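Local coordinates for protein regulator of nonsense transcripts 2 (Homo sapiens, PDB 4CEM) that acts as a factor in nonsense-mediated mRNA decay and is represented here by the first of its three helical MIF4G domains, at residues 31-40 / 111-119; 121-132 / 161-170. One frame throughout, in Å; residues are numbered along the deposited sequence.

Contact 1. Residues 31-40 / 111-119; sequences KNQNAPDSRP and SLFHQRYAD
The aliphatic part of Lys31 crosses the end of Gln115 at about a right angle, CD lying 3.4 Å from OE1, while its NZ adds only a weak bond to the same oxygen. Asn32 binds helix 103-116 through both backbone and side chain. Its OD1 accepts from Gln115 NE2 at 2.8 Å; the bond is nearly straight (164°) and runs in the Gln115 amide plane, but the donor stands above the Asn32 carbonyl plane. Its backbone O takes His114 NE2 at 3.0 Å and, from the opposite face, Ala35 N, so a carbonyl of the last turn of helix 6-33 is tied to the imidazole. A chi1 of 173° swings the His114 ring toward helix 6-33, and Asn32 O lies near the ring plane (13° out of it). Ala35 CB then packs on Gln115 CA at 4.0 Å. Beyond the turn, Arg39 extends back and grips His114 O side-on, NE at 3.0 Å and NH2 at 2.8 Å, with that oxygen lying in the guanidinium plane. Ala118 CA covers one guanidinium face and Ala35 CB the other, offset toward the rim, while NH2 hangs over a face of the His114 ring. Pro40 CD finally meets Arg116 O. Such a side-chain grip on a last-turn carbonyl, just before Tyr117 leaves helical geometry, pins an irregular linker against a helix C-terminus at the edge of this all-helical MIF4G fold.

Contact 2. Residues 121-132 / 161-170; sequences APSLLQVWKKHF and IFTDKEGLSL
Phe162 meets helix 120-137 with the CE1-CZ side of its ring. At the edge, near the ring plane, lie Ala121 O, 3.7 Å from CE1, and Trp128 CD1, 3.9 Å from CZ; Leu124 CD2 (3.6 Å from CZ) and Leu125 N come in obliquely. The Trp128 and Phe162 side chains cross at about a right angle. The Phe132 ring, a turn further on, takes Leu170 CD2 at its edge.

Leu170 is the knob of a knobs-into-holes contact, seated among Leu125, Trp128, Lys129 and Phe132. Its CG points opposite to the backbone N (chi1 -169°), which carries the two methyls toward that hole: CD1 touches Lys129 CG at 3.6 Å, and CD2 reaches Trp128 CB and Phe132. Between the aromatic end and this knob, Leu125 CD2 rests on Glu166 CG at 3.8 Å. Glu166 also closes a capping box, its OE1 accepting from Thr163 N at 3.0 Å while its own backbone N donates to Thr163 OG1. Replacing Glu166 by an alanine would probably leave Thr163 N without its side-chain acceptor, break the capping box and take the CG and CD cover off Leu125 CD2. Ala121 CB closes the near end against Ile161 O.

The axes of segments 121-132 and 164-170 run nearly parallel, 19° apart and 11.4 Å at closest approach. Helix 143-158 lies between them in the chain and packs on Leu124, Trp128 and Ile161; helix 86-95 meets Val127 and Trp128, helix 103-116 meets Ala121 and Ile161, and helix 230-259 receives Leu168.

How the contacts relate
The centre of contact 1 lies toward the periphery, about 24 Å from that of the chain, and the centre of contact 2 deeper, about 15 Å from it; the two centres are about 16 Å apart. They are in series along the chain, helix 103-116 being followed, after a three-residue break, by helix 120-137, and they touch in space. Ile161 CD1 packs 3.7 Å from Ser111 OG, and Ala121 CB lies 4.0 Å from His114 ND1, so the imidazole bonded to Asn32 also abuts the start of contact 2. A salt bridge from Arg29 to Asp164 further joins helix 6-33 to helix 164-181. Contact 1 fastens the end of helix 6-33 to helix 103-116; contact 2 packs helix 120-137 on the start of helix 164-181.

Contact 1. Residues 31-40 / 111-119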
loop_
_atom_site.group_PDB
_atom_site.type_symbol
_atom_site.label_atom_id
_atom_site.label_comp_id
_atom_site.label_asym_id
_atom_site.label_seq_id
_atom_site.Cartn_x
_atom_site.Cartn_y
_atom_site.Cartn_z
ATOM N N LYS A 31 -1.289 -14.047 -16.880
ATOM C CA LYS A 31 -2.541 -14.814 -16.809
ATOM C C LYS A 31 -3.782 -13.939 -16.810
ATOM O O LYS A 31 -4.765 -14.251 -17.484
ATOM C CB LYS A 31 -2.587 -15.714 -15.561
ATOM C CG LYS A 31 -2.347 -17.184 -15.866
ATOM C CD LYS A 31 -2.899 -18.095 -14.776
ATOM C CE LYS A 31 -3.430 -19.406 -15.359
ATOM N NZ LYS A 31 -4.050 -20.266 -14.309
ATOM N N ASN A 32 -3.745 -12.861 -16.034
ATOM C CA ASN A 32 -4.915 -12.009 -15.887
ATOM C C ASN A 32 -5.242 -11.239 -17.161
ATOM O O ASN A 32 -6.394 -11.201 -17.582
ATOM C CB ASN A 32 -4.732 -11.062 -14.712
ATOM C CG ASN A 32 -4.874 -11.763 -13.385
ATOM O OD1 ASN A 32 -5.584 -12.760 -13.277
ATOM N ND2 ASN A 32 -4.208 -11.248 -12.366
ATOM N N GLN A 33 -4.234 -10.649 -17.787
ATOM C CA GLN A 33 -4.445 -9.940 -19.042
ATOM C C GLN A 33 -4.927 -10.882 -20.138
ATOM O O GLN A 33 -5.717 -10.482 -20.995
ATOM C CB GLN A 33 -3.161 -9.246 -19.488
ATOM C CG GLN A 33 -2.731 -8.126 -18.566
ATOM C CD GLN A 33 -1.582 -7.318 -19.127
ATOM O OE1 GLN A 33 -0.729 -7.837 -19.847
ATOM N NE2 GLN A 33 -1.555 -6.035 -18.799
ATOM N N ASN A 34 -4.467 -12.132 -20.102
ATOM C CA ASN A 34 -4.844 -13.127 -21.115
ATOM C C ASN A 34 -6.161 -13.863 -20.821
ATOM O O ASN A 34 -6.611 -14.662 -21.626
ATOM C CB ASN A 34 -3.716 -14.144 -21.287
ATOM C CG ASN A 34 -3.634 -14.692 -22.696
ATOM O OD1 ASN A 34 -3.524 -13.935 -23.659
ATOM N ND2 ASN A 34 -3.664 -16.008 -22.825
ATOM N N ALA A 35 -6.784 -13.572 -19.682
ATOM C CA ALA A 35 -8.011 -14.253 -19.236
ATOM C C ALA A 35 -9.179 -14.306 -20.234
ATOM O O ALA A 35 -9.804 -15.356 -20.393
ATOM C CB ALA A 35 -8.496 -13.632 -17.931
ATOM N N PRO A 36 -9.498 -13.179 -20.894
ATOM C CA PRO A 36 -10.725 -13.148 -21.685
ATOM C C PRO A 36 -10.875 -14.323 -22.631
ATOM O O PRO A 36 -11.893 -15.021 -22.605
ATOM C CB PRO A 36 -10.597 -11.850 -22.476
ATOM C CG PRO A 36 -9.785 -10.972 -21.600
ATOM C CD PRO A 36 -8.806 -11.879 -20.915
ATOM N N ASP A 37 -9.843 -14.564 -23.426
ATOM C CA ASP A 37 -9.945 -15.514 -24.524
ATOM C C ASP A 37 -10.191 -16.946 -24.060
ATOM O O ASP A 37 -10.595 -17.776 -24.867
ATOM C CB ASP A 37 -8.697 -15.445 -25.407
ATOM C CG ASP A 37 -8.432 -14.040 -25.927
ATOM O OD1 ASP A 37 -9.366 -13.421 -26.484
ATOM O OD2 ASP A 37 -7.289 -13.556 -25.765
ATOM N N SER A 38 -9.963 -17.241 -22.780
ATOM C CA SER A 38 -10.192 -18.593 -22.270
ATOM C C SER A 38 -10.905 -18.658 -20.904
ATOM O O SER A 38 -10.485 -19.396 -20.013
ATOM C CB SER A 38 -8.869 -19.364 -22.217
ATOM O OG SER A 38 -8.134 -19.038 -21.054
ATOM N N ARG A 39 -11.990 -17.904 -20.750
ATOM C CA ARG A 39 -12.918 -18.153 -19.657
ATOM C C ARG A 39 -13.750 -19.383 -20.022
ATOM O O ARG A 39 -13.950 -19.660 -21.207
ATOM C CB ARG A 39 -13.810 -16.936 -19.400
ATOM C CG ARG A 39 -13.027 -15.727 -18.924
ATOM C CD ARG A 39 -13.877 -14.782 -18.110
ATOM N NE ARG A 39 -13.090 -13.754 -17.419
ATOM C CZ ARG A 39 -12.751 -12.564 -17.924
ATOM N NH1 ARG A 39 -13.091 -12.217 -19.168
ATOM N NH2 ARG A 39 -12.063 -11.704 -17.178
ATOM N N PRO A 40 -14.222 -20.140 -19.018
ATOM C CA PRO A 40 -15.003 -21.341 -19.336
ATOM C C PRO A 40 -16.408 -21.001 -19.837
ATOM O O PRO A 40 -16.828 -19.850 -19.755
ATOM C CB PRO A 40 -15.072 -22.094 -17.998
ATOM C CG PRO A 40 -14.152 -21.367 -17.060
ATOM C CD PRO A 40 -14.068 -19.965 -17.567
ATOM N N SER A 111 -7.682 -13.080 -8.606
ATOM C CA SER A 111 -7.247 -13.560 -9.920
ATOM C C SER A 111 -8.030 -14.777 -10.378
ATOM O O SER A 111 -8.292 -14.933 -11.570
ATOM C CB SER A 111 -5.748 -13.880 -9.924
ATOM O OG SER A 111 -4.985 -12.733 -9.595
ATOM N N LEU A 112 -8.398 -15.657 -9.451
ATOM C CA LEU A 112 -9.222 -16.808 -9.823
ATOM C C LEU A 112 -10.624 -16.339 -10.248
ATOM O O LEU A 112 -11.186 -16.850 -11.213
ATOM C CB LEU A 112 -9.310 -17.826 -8.687
ATOM C CG LEU A 112 -8.024 -18.508 -8.208
ATOM C CD1 LEU A 112 -8.328 -19.361 -6.986
ATOM C CD2 LEU A 112 -7.398 -19.348 -9.308
ATOM N N PHE A 113 -11.174 -15.360 -9.538
ATOM C CA PHE A 113 -12.459 -14.751 -9.916
ATOM C C PHE A 113 -12.357 -14.129 -11.296
ATOM O O PHE A 113 -13.128 -14.448 -12.194
ATOM C CB PHE A 113 -12.874 -13.664 -8.913
ATOM C CG PHE A 113 -13.754 -14.158 -7.798
ATOM C CD1 PHE A 113 -15.111 -14.379 -8.015
ATOM C CD2 PHE A 113 -13.236 -14.393 -6.533
ATOM C CE1 PHE A 113 -15.932 -14.825 -6.994
ATOM C CE2 PHE A 113 -14.052 -14.842 -5.506
ATOM C CZ PHE A 113 -15.401 -15.058 -5.737
ATOM N N HIS A 114 -11.382 -13.242 -11.449
ATOM C CA HIS A 114 -11.173 -12.533 -12.703
ATOM C C HIS A 114 -11.005 -13.466 -13.858
ATOM O O HIS A 114 -11.566 -13.230 -14.913
ATOM C CB HIS A 114 -9.956 -11.632 -12.599
ATOM C CG HIS A 114 -9.574 -10.977 -13.903
ATOM N ND1 HIS A 114 -10.375 -10.102 -14.531
ATOM C CD2 HIS A 114 -8.426 -11.100 -14.688
ATOM C CE1 HIS A 114 -9.776 -9.686 -15.662
ATOM N NE2 HIS A 114 -8.581 -10.301 -15.754
ATOM N N GLN A 115 -10.247 -14.545 -13.663
ATOM C CA GLN A 115 -9.962 -15.490 -14.747
ATOM C C GLN A 115 -11.169 -16.359 -15.105
ATOM O O GLN A 115 -11.232 -16.908 -16.208
ATOM C CB GLN A 115 -8.747 -16.371 -14.416
ATOM C CG GLN A 115 -7.412 -15.637 -14.486
ATOM C CD GLN A 115 -6.291 -16.353 -13.738
ATOM O OE1 GLN A 115 -6.152 -17.570 -13.824
ATOM N NE2 GLN A 115 -5.482 -15.593 -13.013
ATOM N N ARG A 116 -12.119 -16.488 -14.186
ATOM C CA ARG A 116 -13.316 -17.278 -14.449
ATOM C C ARG A 116 -14.518 -16.437 -14.896
ATOM O O ARG A 116 -15.273 -16.883 -15.753
ATOM C CB ARG A 116 -13.688 -18.103 -13.224
ATOM C CG ARG A 116 -14.738 -19.163 -13.512
ATOM C CD ARG A 116 -14.772 -20.215 -12.421
ATOM N NE ARG A 116 -13.729 -21.225 -12.586
ATOM C CZ ARG A 116 -13.574 -22.282 -11.788
ATOM N NH1 ARG A 116 -14.389 -22.480 -10.751
ATOM N NH2 ARG A 116 -12.600 -23.151 -12.022
ATOM N N TYR A 117 -14.666 -15.235 -14.330
ATOM C CA TYR A 117 -15.864 -14.402 -14.506
ATOM C C TYR A 117 -15.598 -12.997 -15.065
ATOM O O TYR A 117 -14.972 -12.164 -14.407
ATOM C CB TYR A 117 -16.573 -14.240 -13.162
ATOM C CG TYR A 117 -16.878 -15.543 -12.463
ATOM C CD1 TYR A 117 -17.989 -16.303 -12.820
ATOM C CD2 TYR A 117 -16.077 -16.005 -11.429
ATOM C CE1 TYR A 117 -18.282 -17.492 -12.173
ATOM C CE2 TYR A 117 -16.368 -17.193 -10.779
ATOM C CZ TYR A 117 -17.469 -17.928 -11.158
ATOM O OH TYR A 117 -17.757 -19.103 -10.523
ATOM N N ALA A 118 -16.128 -12.729 -16.258
ATOM C CA ALA A 118 -16.027 -11.413 -16.899
ATOM C C ALA A 118 -16.586 -10.260 -16.066
ATOM O O ALA A 118 -16.090 -9.144 -16.160
ATOM C CB ALA A 118 -16.697 -11.444 -18.265
ATOM N N ASP A 119 -17.596 -10.522 -15.244
ATOM C CA ASP A 119 -18.222 -9.471 -14.424
ATOM C C ASP A 119 -17.389 -9.004 -13.246
ATOM O O ASP A 119 -17.724 -7.994 -12.621
ATOM C CB ASP A 119 -19.561 -9.952 -13.853
ATOM C CG ASP A 119 -20.608 -10.140 -14.908
ATOM O OD1 ASP A 119 -20.326 -9.842 -16.085
ATOM O OD2 ASP A 119 -21.719 -10.599 -14.559
#

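Contact 2. Residues 121-132 / 161-170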
loop_
_atom_site.group_PDB
_atom_site.type_symbol
_atom_site.label_atom_id
_atom_site.label_comp_id
_atom_site.label_asym_id
_atom_site.label_seq_id
_atom_site.Cartn_x
_atom_site.Cartn_y
_atom_site.Cartn_z
ATOM N N ALA A 121 -14.036 -7.877 -12.623
ATOM C CA ALA A 121 -13.176 -6.682 -12.599
ATOM C C ALA A 121 -13.978 -5.382 -12.563
ATOM O O ALA A 121 -13.707 -4.526 -11.719
ATOM C CB ALA A 121 -12.198 -6.680 -13.771
ATOM N N PRO A 122 -14.980 -5.234 -13.457
ATOM C CA PRO A 122 -15.847 -4.037 -13.439
ATOM C C PRO A 122 -16.574 -3.819 -12.104
ATOM O O PRO A 122 -16.609 -2.695 -11.597
ATOM C CB PRO A 122 -16.851 -4.316 -14.554
ATOM C CG PRO A 122 -16.166 -5.283 -15.460
ATOM C CD PRO A 122 -15.349 -6.153 -14.550
ATOM N N SER A 123 -17.120 -4.889 -11.530
ATOM C CA SER A 123 -17.729 -4.819 -10.194
ATOM C C SER A 123 -16.727 -4.430 -9.112
ATOM O O SER A 123 -17.009 -3.543 -8.302
ATOM C CB SER A 123 -18.364 -6.153 -9.823
ATOM O OG SER A 123 -19.047 -6.697 -10.938
ATOM N N LEU A 124 -15.566 -5.090 -9.094
ATOM C CA LEU A 124 -14.518 -4.789 -8.098
ATOM C C LEU A 124 -14.124 -3.319 -8.173
ATOM O O LEU A 124 -14.119 -2.610 -7.160
ATOM C CB LEU A 124 -13.284 -5.677 -8.307
ATOM C CG LEU A 124 -12.210 -5.627 -7.210
ATOM C CD1 LEU A 124 -12.726 -6.239 -5.919
ATOM C CD2 LEU A 124 -10.922 -6.319 -7.647
ATOM N N LEU A 125 -13.811 -2.863 -9.382
ATOM C CA LEU A 125 -13.468 -1.466 -9.607
ATOM C C LEU A 125 -14.581 -0.572 -9.099
ATOM O O LEU A 125 -14.347 0.302 -8.268
ATOM C CB LEU A 125 -13.244 -1.203 -11.096
ATOM C CG LEU A 125 -12.986 0.241 -11.517
ATOM C CD1 LEU A 125 -11.718 0.761 -10.862
ATOM C CD2 LEU A 125 -12.909 0.337 -13.038
ATOM N N GLN A 126 -15.793 -0.807 -9.589
ATOM C CA GLN A 126 -16.924 0.063 -9.276
ATOM C C GLN A 126 -17.159 0.138 -7.765
ATOM O O GLN A 126 -17.334 1.223 -7.216
ATOM C CB GLN A 126 -18.173 -0.398 -10.035
ATOM C CG GLN A 126 -19.376 0.522 -9.902
ATOM C CD GLN A 126 -20.464 -0.044 -8.997
ATOM O OE1 GLN A 126 -21.019 0.809 -8.133
ATOM N NE2 GLN A 126 -20.812 -1.231 -9.081
ATOM N N VAL A 127 -17.086 -1.006 -7.092
ATOM C CA VAL A 127 -17.297 -1.060 -5.644
ATOM C C VAL A 127 -16.172 -0.406 -4.838
ATOM O O VAL A 127 -16.426 0.122 -3.753
ATOM C CB VAL A 127 -17.505 -2.507 -5.153
ATOM C CG1 VAL A 127 -17.757 -2.531 -3.651
ATOM C CG2 VAL A 127 -18.668 -3.149 -5.889
ATOM N N TRP A 128 -14.940 -0.448 -5.345
ATOM C CA TRP A 128 -13.850 0.334 -4.747
ATOM C C TRP A 128 -14.098 1.816 -4.860
ATOM O O TRP A 128 -13.815 2.571 -3.928
ATOM C CB TRP A 128 -12.496 0.017 -5.392
ATOM C CG TRP A 128 -11.766 -1.161 -4.795
ATOM C CD1 TRP A 128 -11.393 -2.335 -5.429
ATOM C CD2 TRP A 128 -11.287 -1.305 -3.423
ATOM N NE1 TRP A 128 -10.745 -3.176 -4.567
ATOM C CE2 TRP A 128 -10.646 -2.621 -3.350
ATOM C CE3 TRP A 128 -11.327 -0.514 -2.290
ATOM C CZ2 TRP A 128 -10.077 -3.097 -2.183
ATOM C CZ3 TRP A 128 -10.748 -1.002 -1.119
ATOM C CH2 TRP A 128 -10.136 -2.266 -1.066
ATOM N N LYS A 129 -14.604 2.262 -6.009
ATOM C CA LYS A 129 -14.902 3.683 -6.188
ATOM C C LYS A 129 -15.965 4.157 -5.193
ATOM O O LYS A 129 -15.768 5.164 -4.512
ATOM C CB LYS A 129 -15.344 3.979 -7.617
ATOM C CG LYS A 129 -14.208 4.166 -8.600
ATOM C CD LYS A 129 -14.770 4.417 -9.990
ATOM C CE LYS A 129 -13.695 4.475 -11.060
ATOM N NZ LYS A 129 -14.276 4.180 -12.399
ATOM N N LYS A 130 -17.077 3.429 -5.104
ATOM C CA LYS A 130 -18.118 3.735 -4.116
ATOM C C LYS A 130 -17.514 3.777 -2.715
ATOM O O LYS A 130 -17.800 4.680 -1.930
ATOM C CB LYS A 130 -19.247 2.691 -4.139
ATOM C CG LYS A 130 -20.029 2.592 -5.445
ATOM C CD LYS A 130 -20.909 3.807 -5.694
ATOM C CE LYS A 130 -21.593 3.719 -7.051
ATOM N NZ LYS A 130 -22.246 5.004 -7.440
ATOM N N HIS A 131 -16.669 2.798 -2.409
ATOM C CA HIS A 131 -16.060 2.705 -1.088
ATOM C C HIS A 131 -15.241 3.927 -0.753
ATOM O O HIS A 131 -15.247 4.376 0.390
ATOM C CB HIS A 131 -15.218 1.434 -0.992
ATOM C CG HIS A 131 -14.572 1.220 0.355
ATOM N ND1 HIS A 131 -15.112 0.428 1.298
ATOM C CD2 HIS A 131 -13.372 1.705 0.887
ATOM C CE1 HIS A 131 -14.307 0.408 2.383
ATOM N NE2 HIS A 131 -13.243 1.194 2.129
ATOM N N PHE A 132 -14.535 4.487 -1.733
ATOM C CA PHE A 132 -13.798 5.737 -1.513
ATOM C C PHE A 132 -14.718 6.959 -1.535
ATOM O O PHE A 132 -14.300 8.044 -1.142
ATOM C CB PHE A 132 -12.652 5.910 -2.524
ATOM C CG PHE A 132 -11.555 4.894 -2.372
ATOM C CD1 PHE A 132 -10.904 4.732 -1.158
ATOM C CD2 PHE A 132 -11.173 4.097 -3.443
ATOM C CE1 PHE A 132 -9.897 3.792 -1.012
ATOM C CE2 PHE A 132 -10.169 3.156 -3.305
ATOM C CZ PHE A 132 -9.528 3.004 -2.088
ATOM N N ILE A 161 -5.587 -7.156 -13.162
ATOM C CA ILE A 161 -7.022 -7.320 -12.945
ATOM C C ILE A 161 -7.729 -6.028 -13.342
ATOM O O ILE A 161 -8.740 -6.059 -14.043
ATOM C CB ILE A 161 -7.332 -7.705 -11.485
ATOM C CG1 ILE A 161 -6.844 -9.136 -11.220
ATOM C CG2 ILE A 161 -8.825 -7.607 -11.203
ATOM C CD1 ILE A 161 -6.790 -9.523 -9.760
ATOM N N PHE A 162 -7.181 -4.896 -12.903
ATOM C CA PHE A 162 -7.525 -3.585 -13.464
ATOM C C PHE A 162 -6.559 -3.197 -14.584
ATOM O O PHE A 162 -5.365 -3.474 -14.505
ATOM C CB PHE A 162 -7.467 -2.495 -12.395
ATOM C CG PHE A 162 -8.383 -2.719 -11.236
ATOM C CD1 PHE A 162 -9.563 -3.443 -11.367
ATOM C CD2 PHE A 162 -8.082 -2.164 -10.003
ATOM C CE1 PHE A 162 -10.399 -3.637 -10.279
ATOM C CE2 PHE A 162 -8.922 -2.349 -8.916
ATOM C CZ PHE A 162 -10.082 -3.088 -9.058
ATOM N N THR A 163 -7.076 -2.517 -15.603
ATOM C CA THR A 163 -6.250 -2.028 -16.693
ATOM C C THR A 163 -5.442 -0.871 -16.168
ATOM O O THR A 163 -5.753 -0.337 -15.114
ATOM C CB THR A 163 -7.092 -1.524 -17.876
ATOM O OG1 THR A 163 -7.890 -0.395 -17.462
ATOM C CG2 THR A 163 -7.977 -2.645 -18.437
ATOM N N ASP A 164 -4.406 -0.478 -16.895
ATOM C CA ASP A 164 -3.579 0.635 -16.456
ATOM C C ASP A 164 -4.436 1.875 -16.220
ATOM O O ASP A 164 -4.362 2.470 -15.146
ATOM C CB ASP A 164 -2.482 0.939 -17.477
ATOM C CG ASP A 164 -1.362 -0.102 -17.481
ATOM O OD1 ASP A 164 -1.401 -1.089 -16.715
ATOM O OD2 ASP A 164 -0.419 0.080 -18.271
ATOM N N LYS A 165 -5.266 2.242 -17.204
ATOM C CA LYS A 165 -6.150 3.415 -17.077
ATOM C C LYS A 165 -6.949 3.357 -15.781
ATOM O O LYS A 165 -6.795 4.214 -14.918
ATOM C CB LYS A 165 -7.134 3.515 -18.245
ATOM C CG LYS A 165 -6.531 3.881 -19.589
ATOM C CD LYS A 165 -7.616 4.026 -20.651
ATOM C CE LYS A 165 -7.073 4.604 -21.959
ATOM N NZ LYS A 165 -8.145 5.218 -22.801
ATOM N N GLU A 166 -7.784 2.329 -15.652
ATOM C CA GLU A 166 -8.694 2.181 -14.518
ATOM C C GLU A 166 -7.944 2.252 -13.194
ATOM O O GLU A 166 -8.231 3.109 -12.357
ATOM C CB GLU A 166 -9.419 0.833 -14.593
ATOM C CG GLU A 166 -10.350 0.637 -15.790
ATOM C CD GLU A 166 -10.678 -0.836 -16.056
ATOM O OE1 GLU A 166 -9.921 -1.729 -15.591
ATOM O OE2 GLU A 166 -11.695 -1.102 -16.749
ATOM N N GLY A 167 -6.974 1.356 -13.023
ATOM C CA GLY A 167 -6.243 1.210 -11.768
ATOM C C GLY A 167 -5.284 2.345 -11.431
ATOM O O GLY A 167 -5.240 2.806 -10.284
ATOM N N LEU A 168 -4.500 2.796 -12.408
ATOM C CA LEU A 168 -3.565 3.898 -12.153
ATOM C C LEU A 168 -4.353 5.140 -11.764
ATOM O O LEU A 168 -4.049 5.802 -10.767
ATOM C CB LEU A 168 -2.676 4.202 -13.367
ATOM C CG LEU A 168 -1.661 3.129 -13.779
ATOM C CD1 LEU A 168 -0.992 3.521 -15.088
ATOM C CD2 LEU A 168 -0.635 2.894 -12.683
ATOM N N SER A 169 -5.379 5.432 -12.556
ATOM C CA SER A 169 -6.278 6.549 -12.303
ATOM C C SER A 169 -6.858 6.480 -10.896
ATOM O O SER A 169 -6.841 7.464 -10.170
ATOM C CB SER A 169 -7.400 6.557 -13.342
ATOM O OG SER A 169 -8.442 7.419 -12.948
ATOM N N LEU A 170 -7.348 5.311 -10.504
ATOM C CA LEU A 170 -7.904 5.141 -9.168
ATOM C C LEU A 170 -6.872 5.386 -8.063
ATOM O O LEU A 170 -7.186 6.023 -7.063
ATOM C CB LEU A 170 -8.498 3.750 -9.021
ATOM C CG LEU A 170 -9.329 3.546 -7.759
ATOM C CD1 LEU A 170 -10.701 4.176 -7.935
ATOM C CD2 LEU A 170 -9.443 2.062 -7.435
#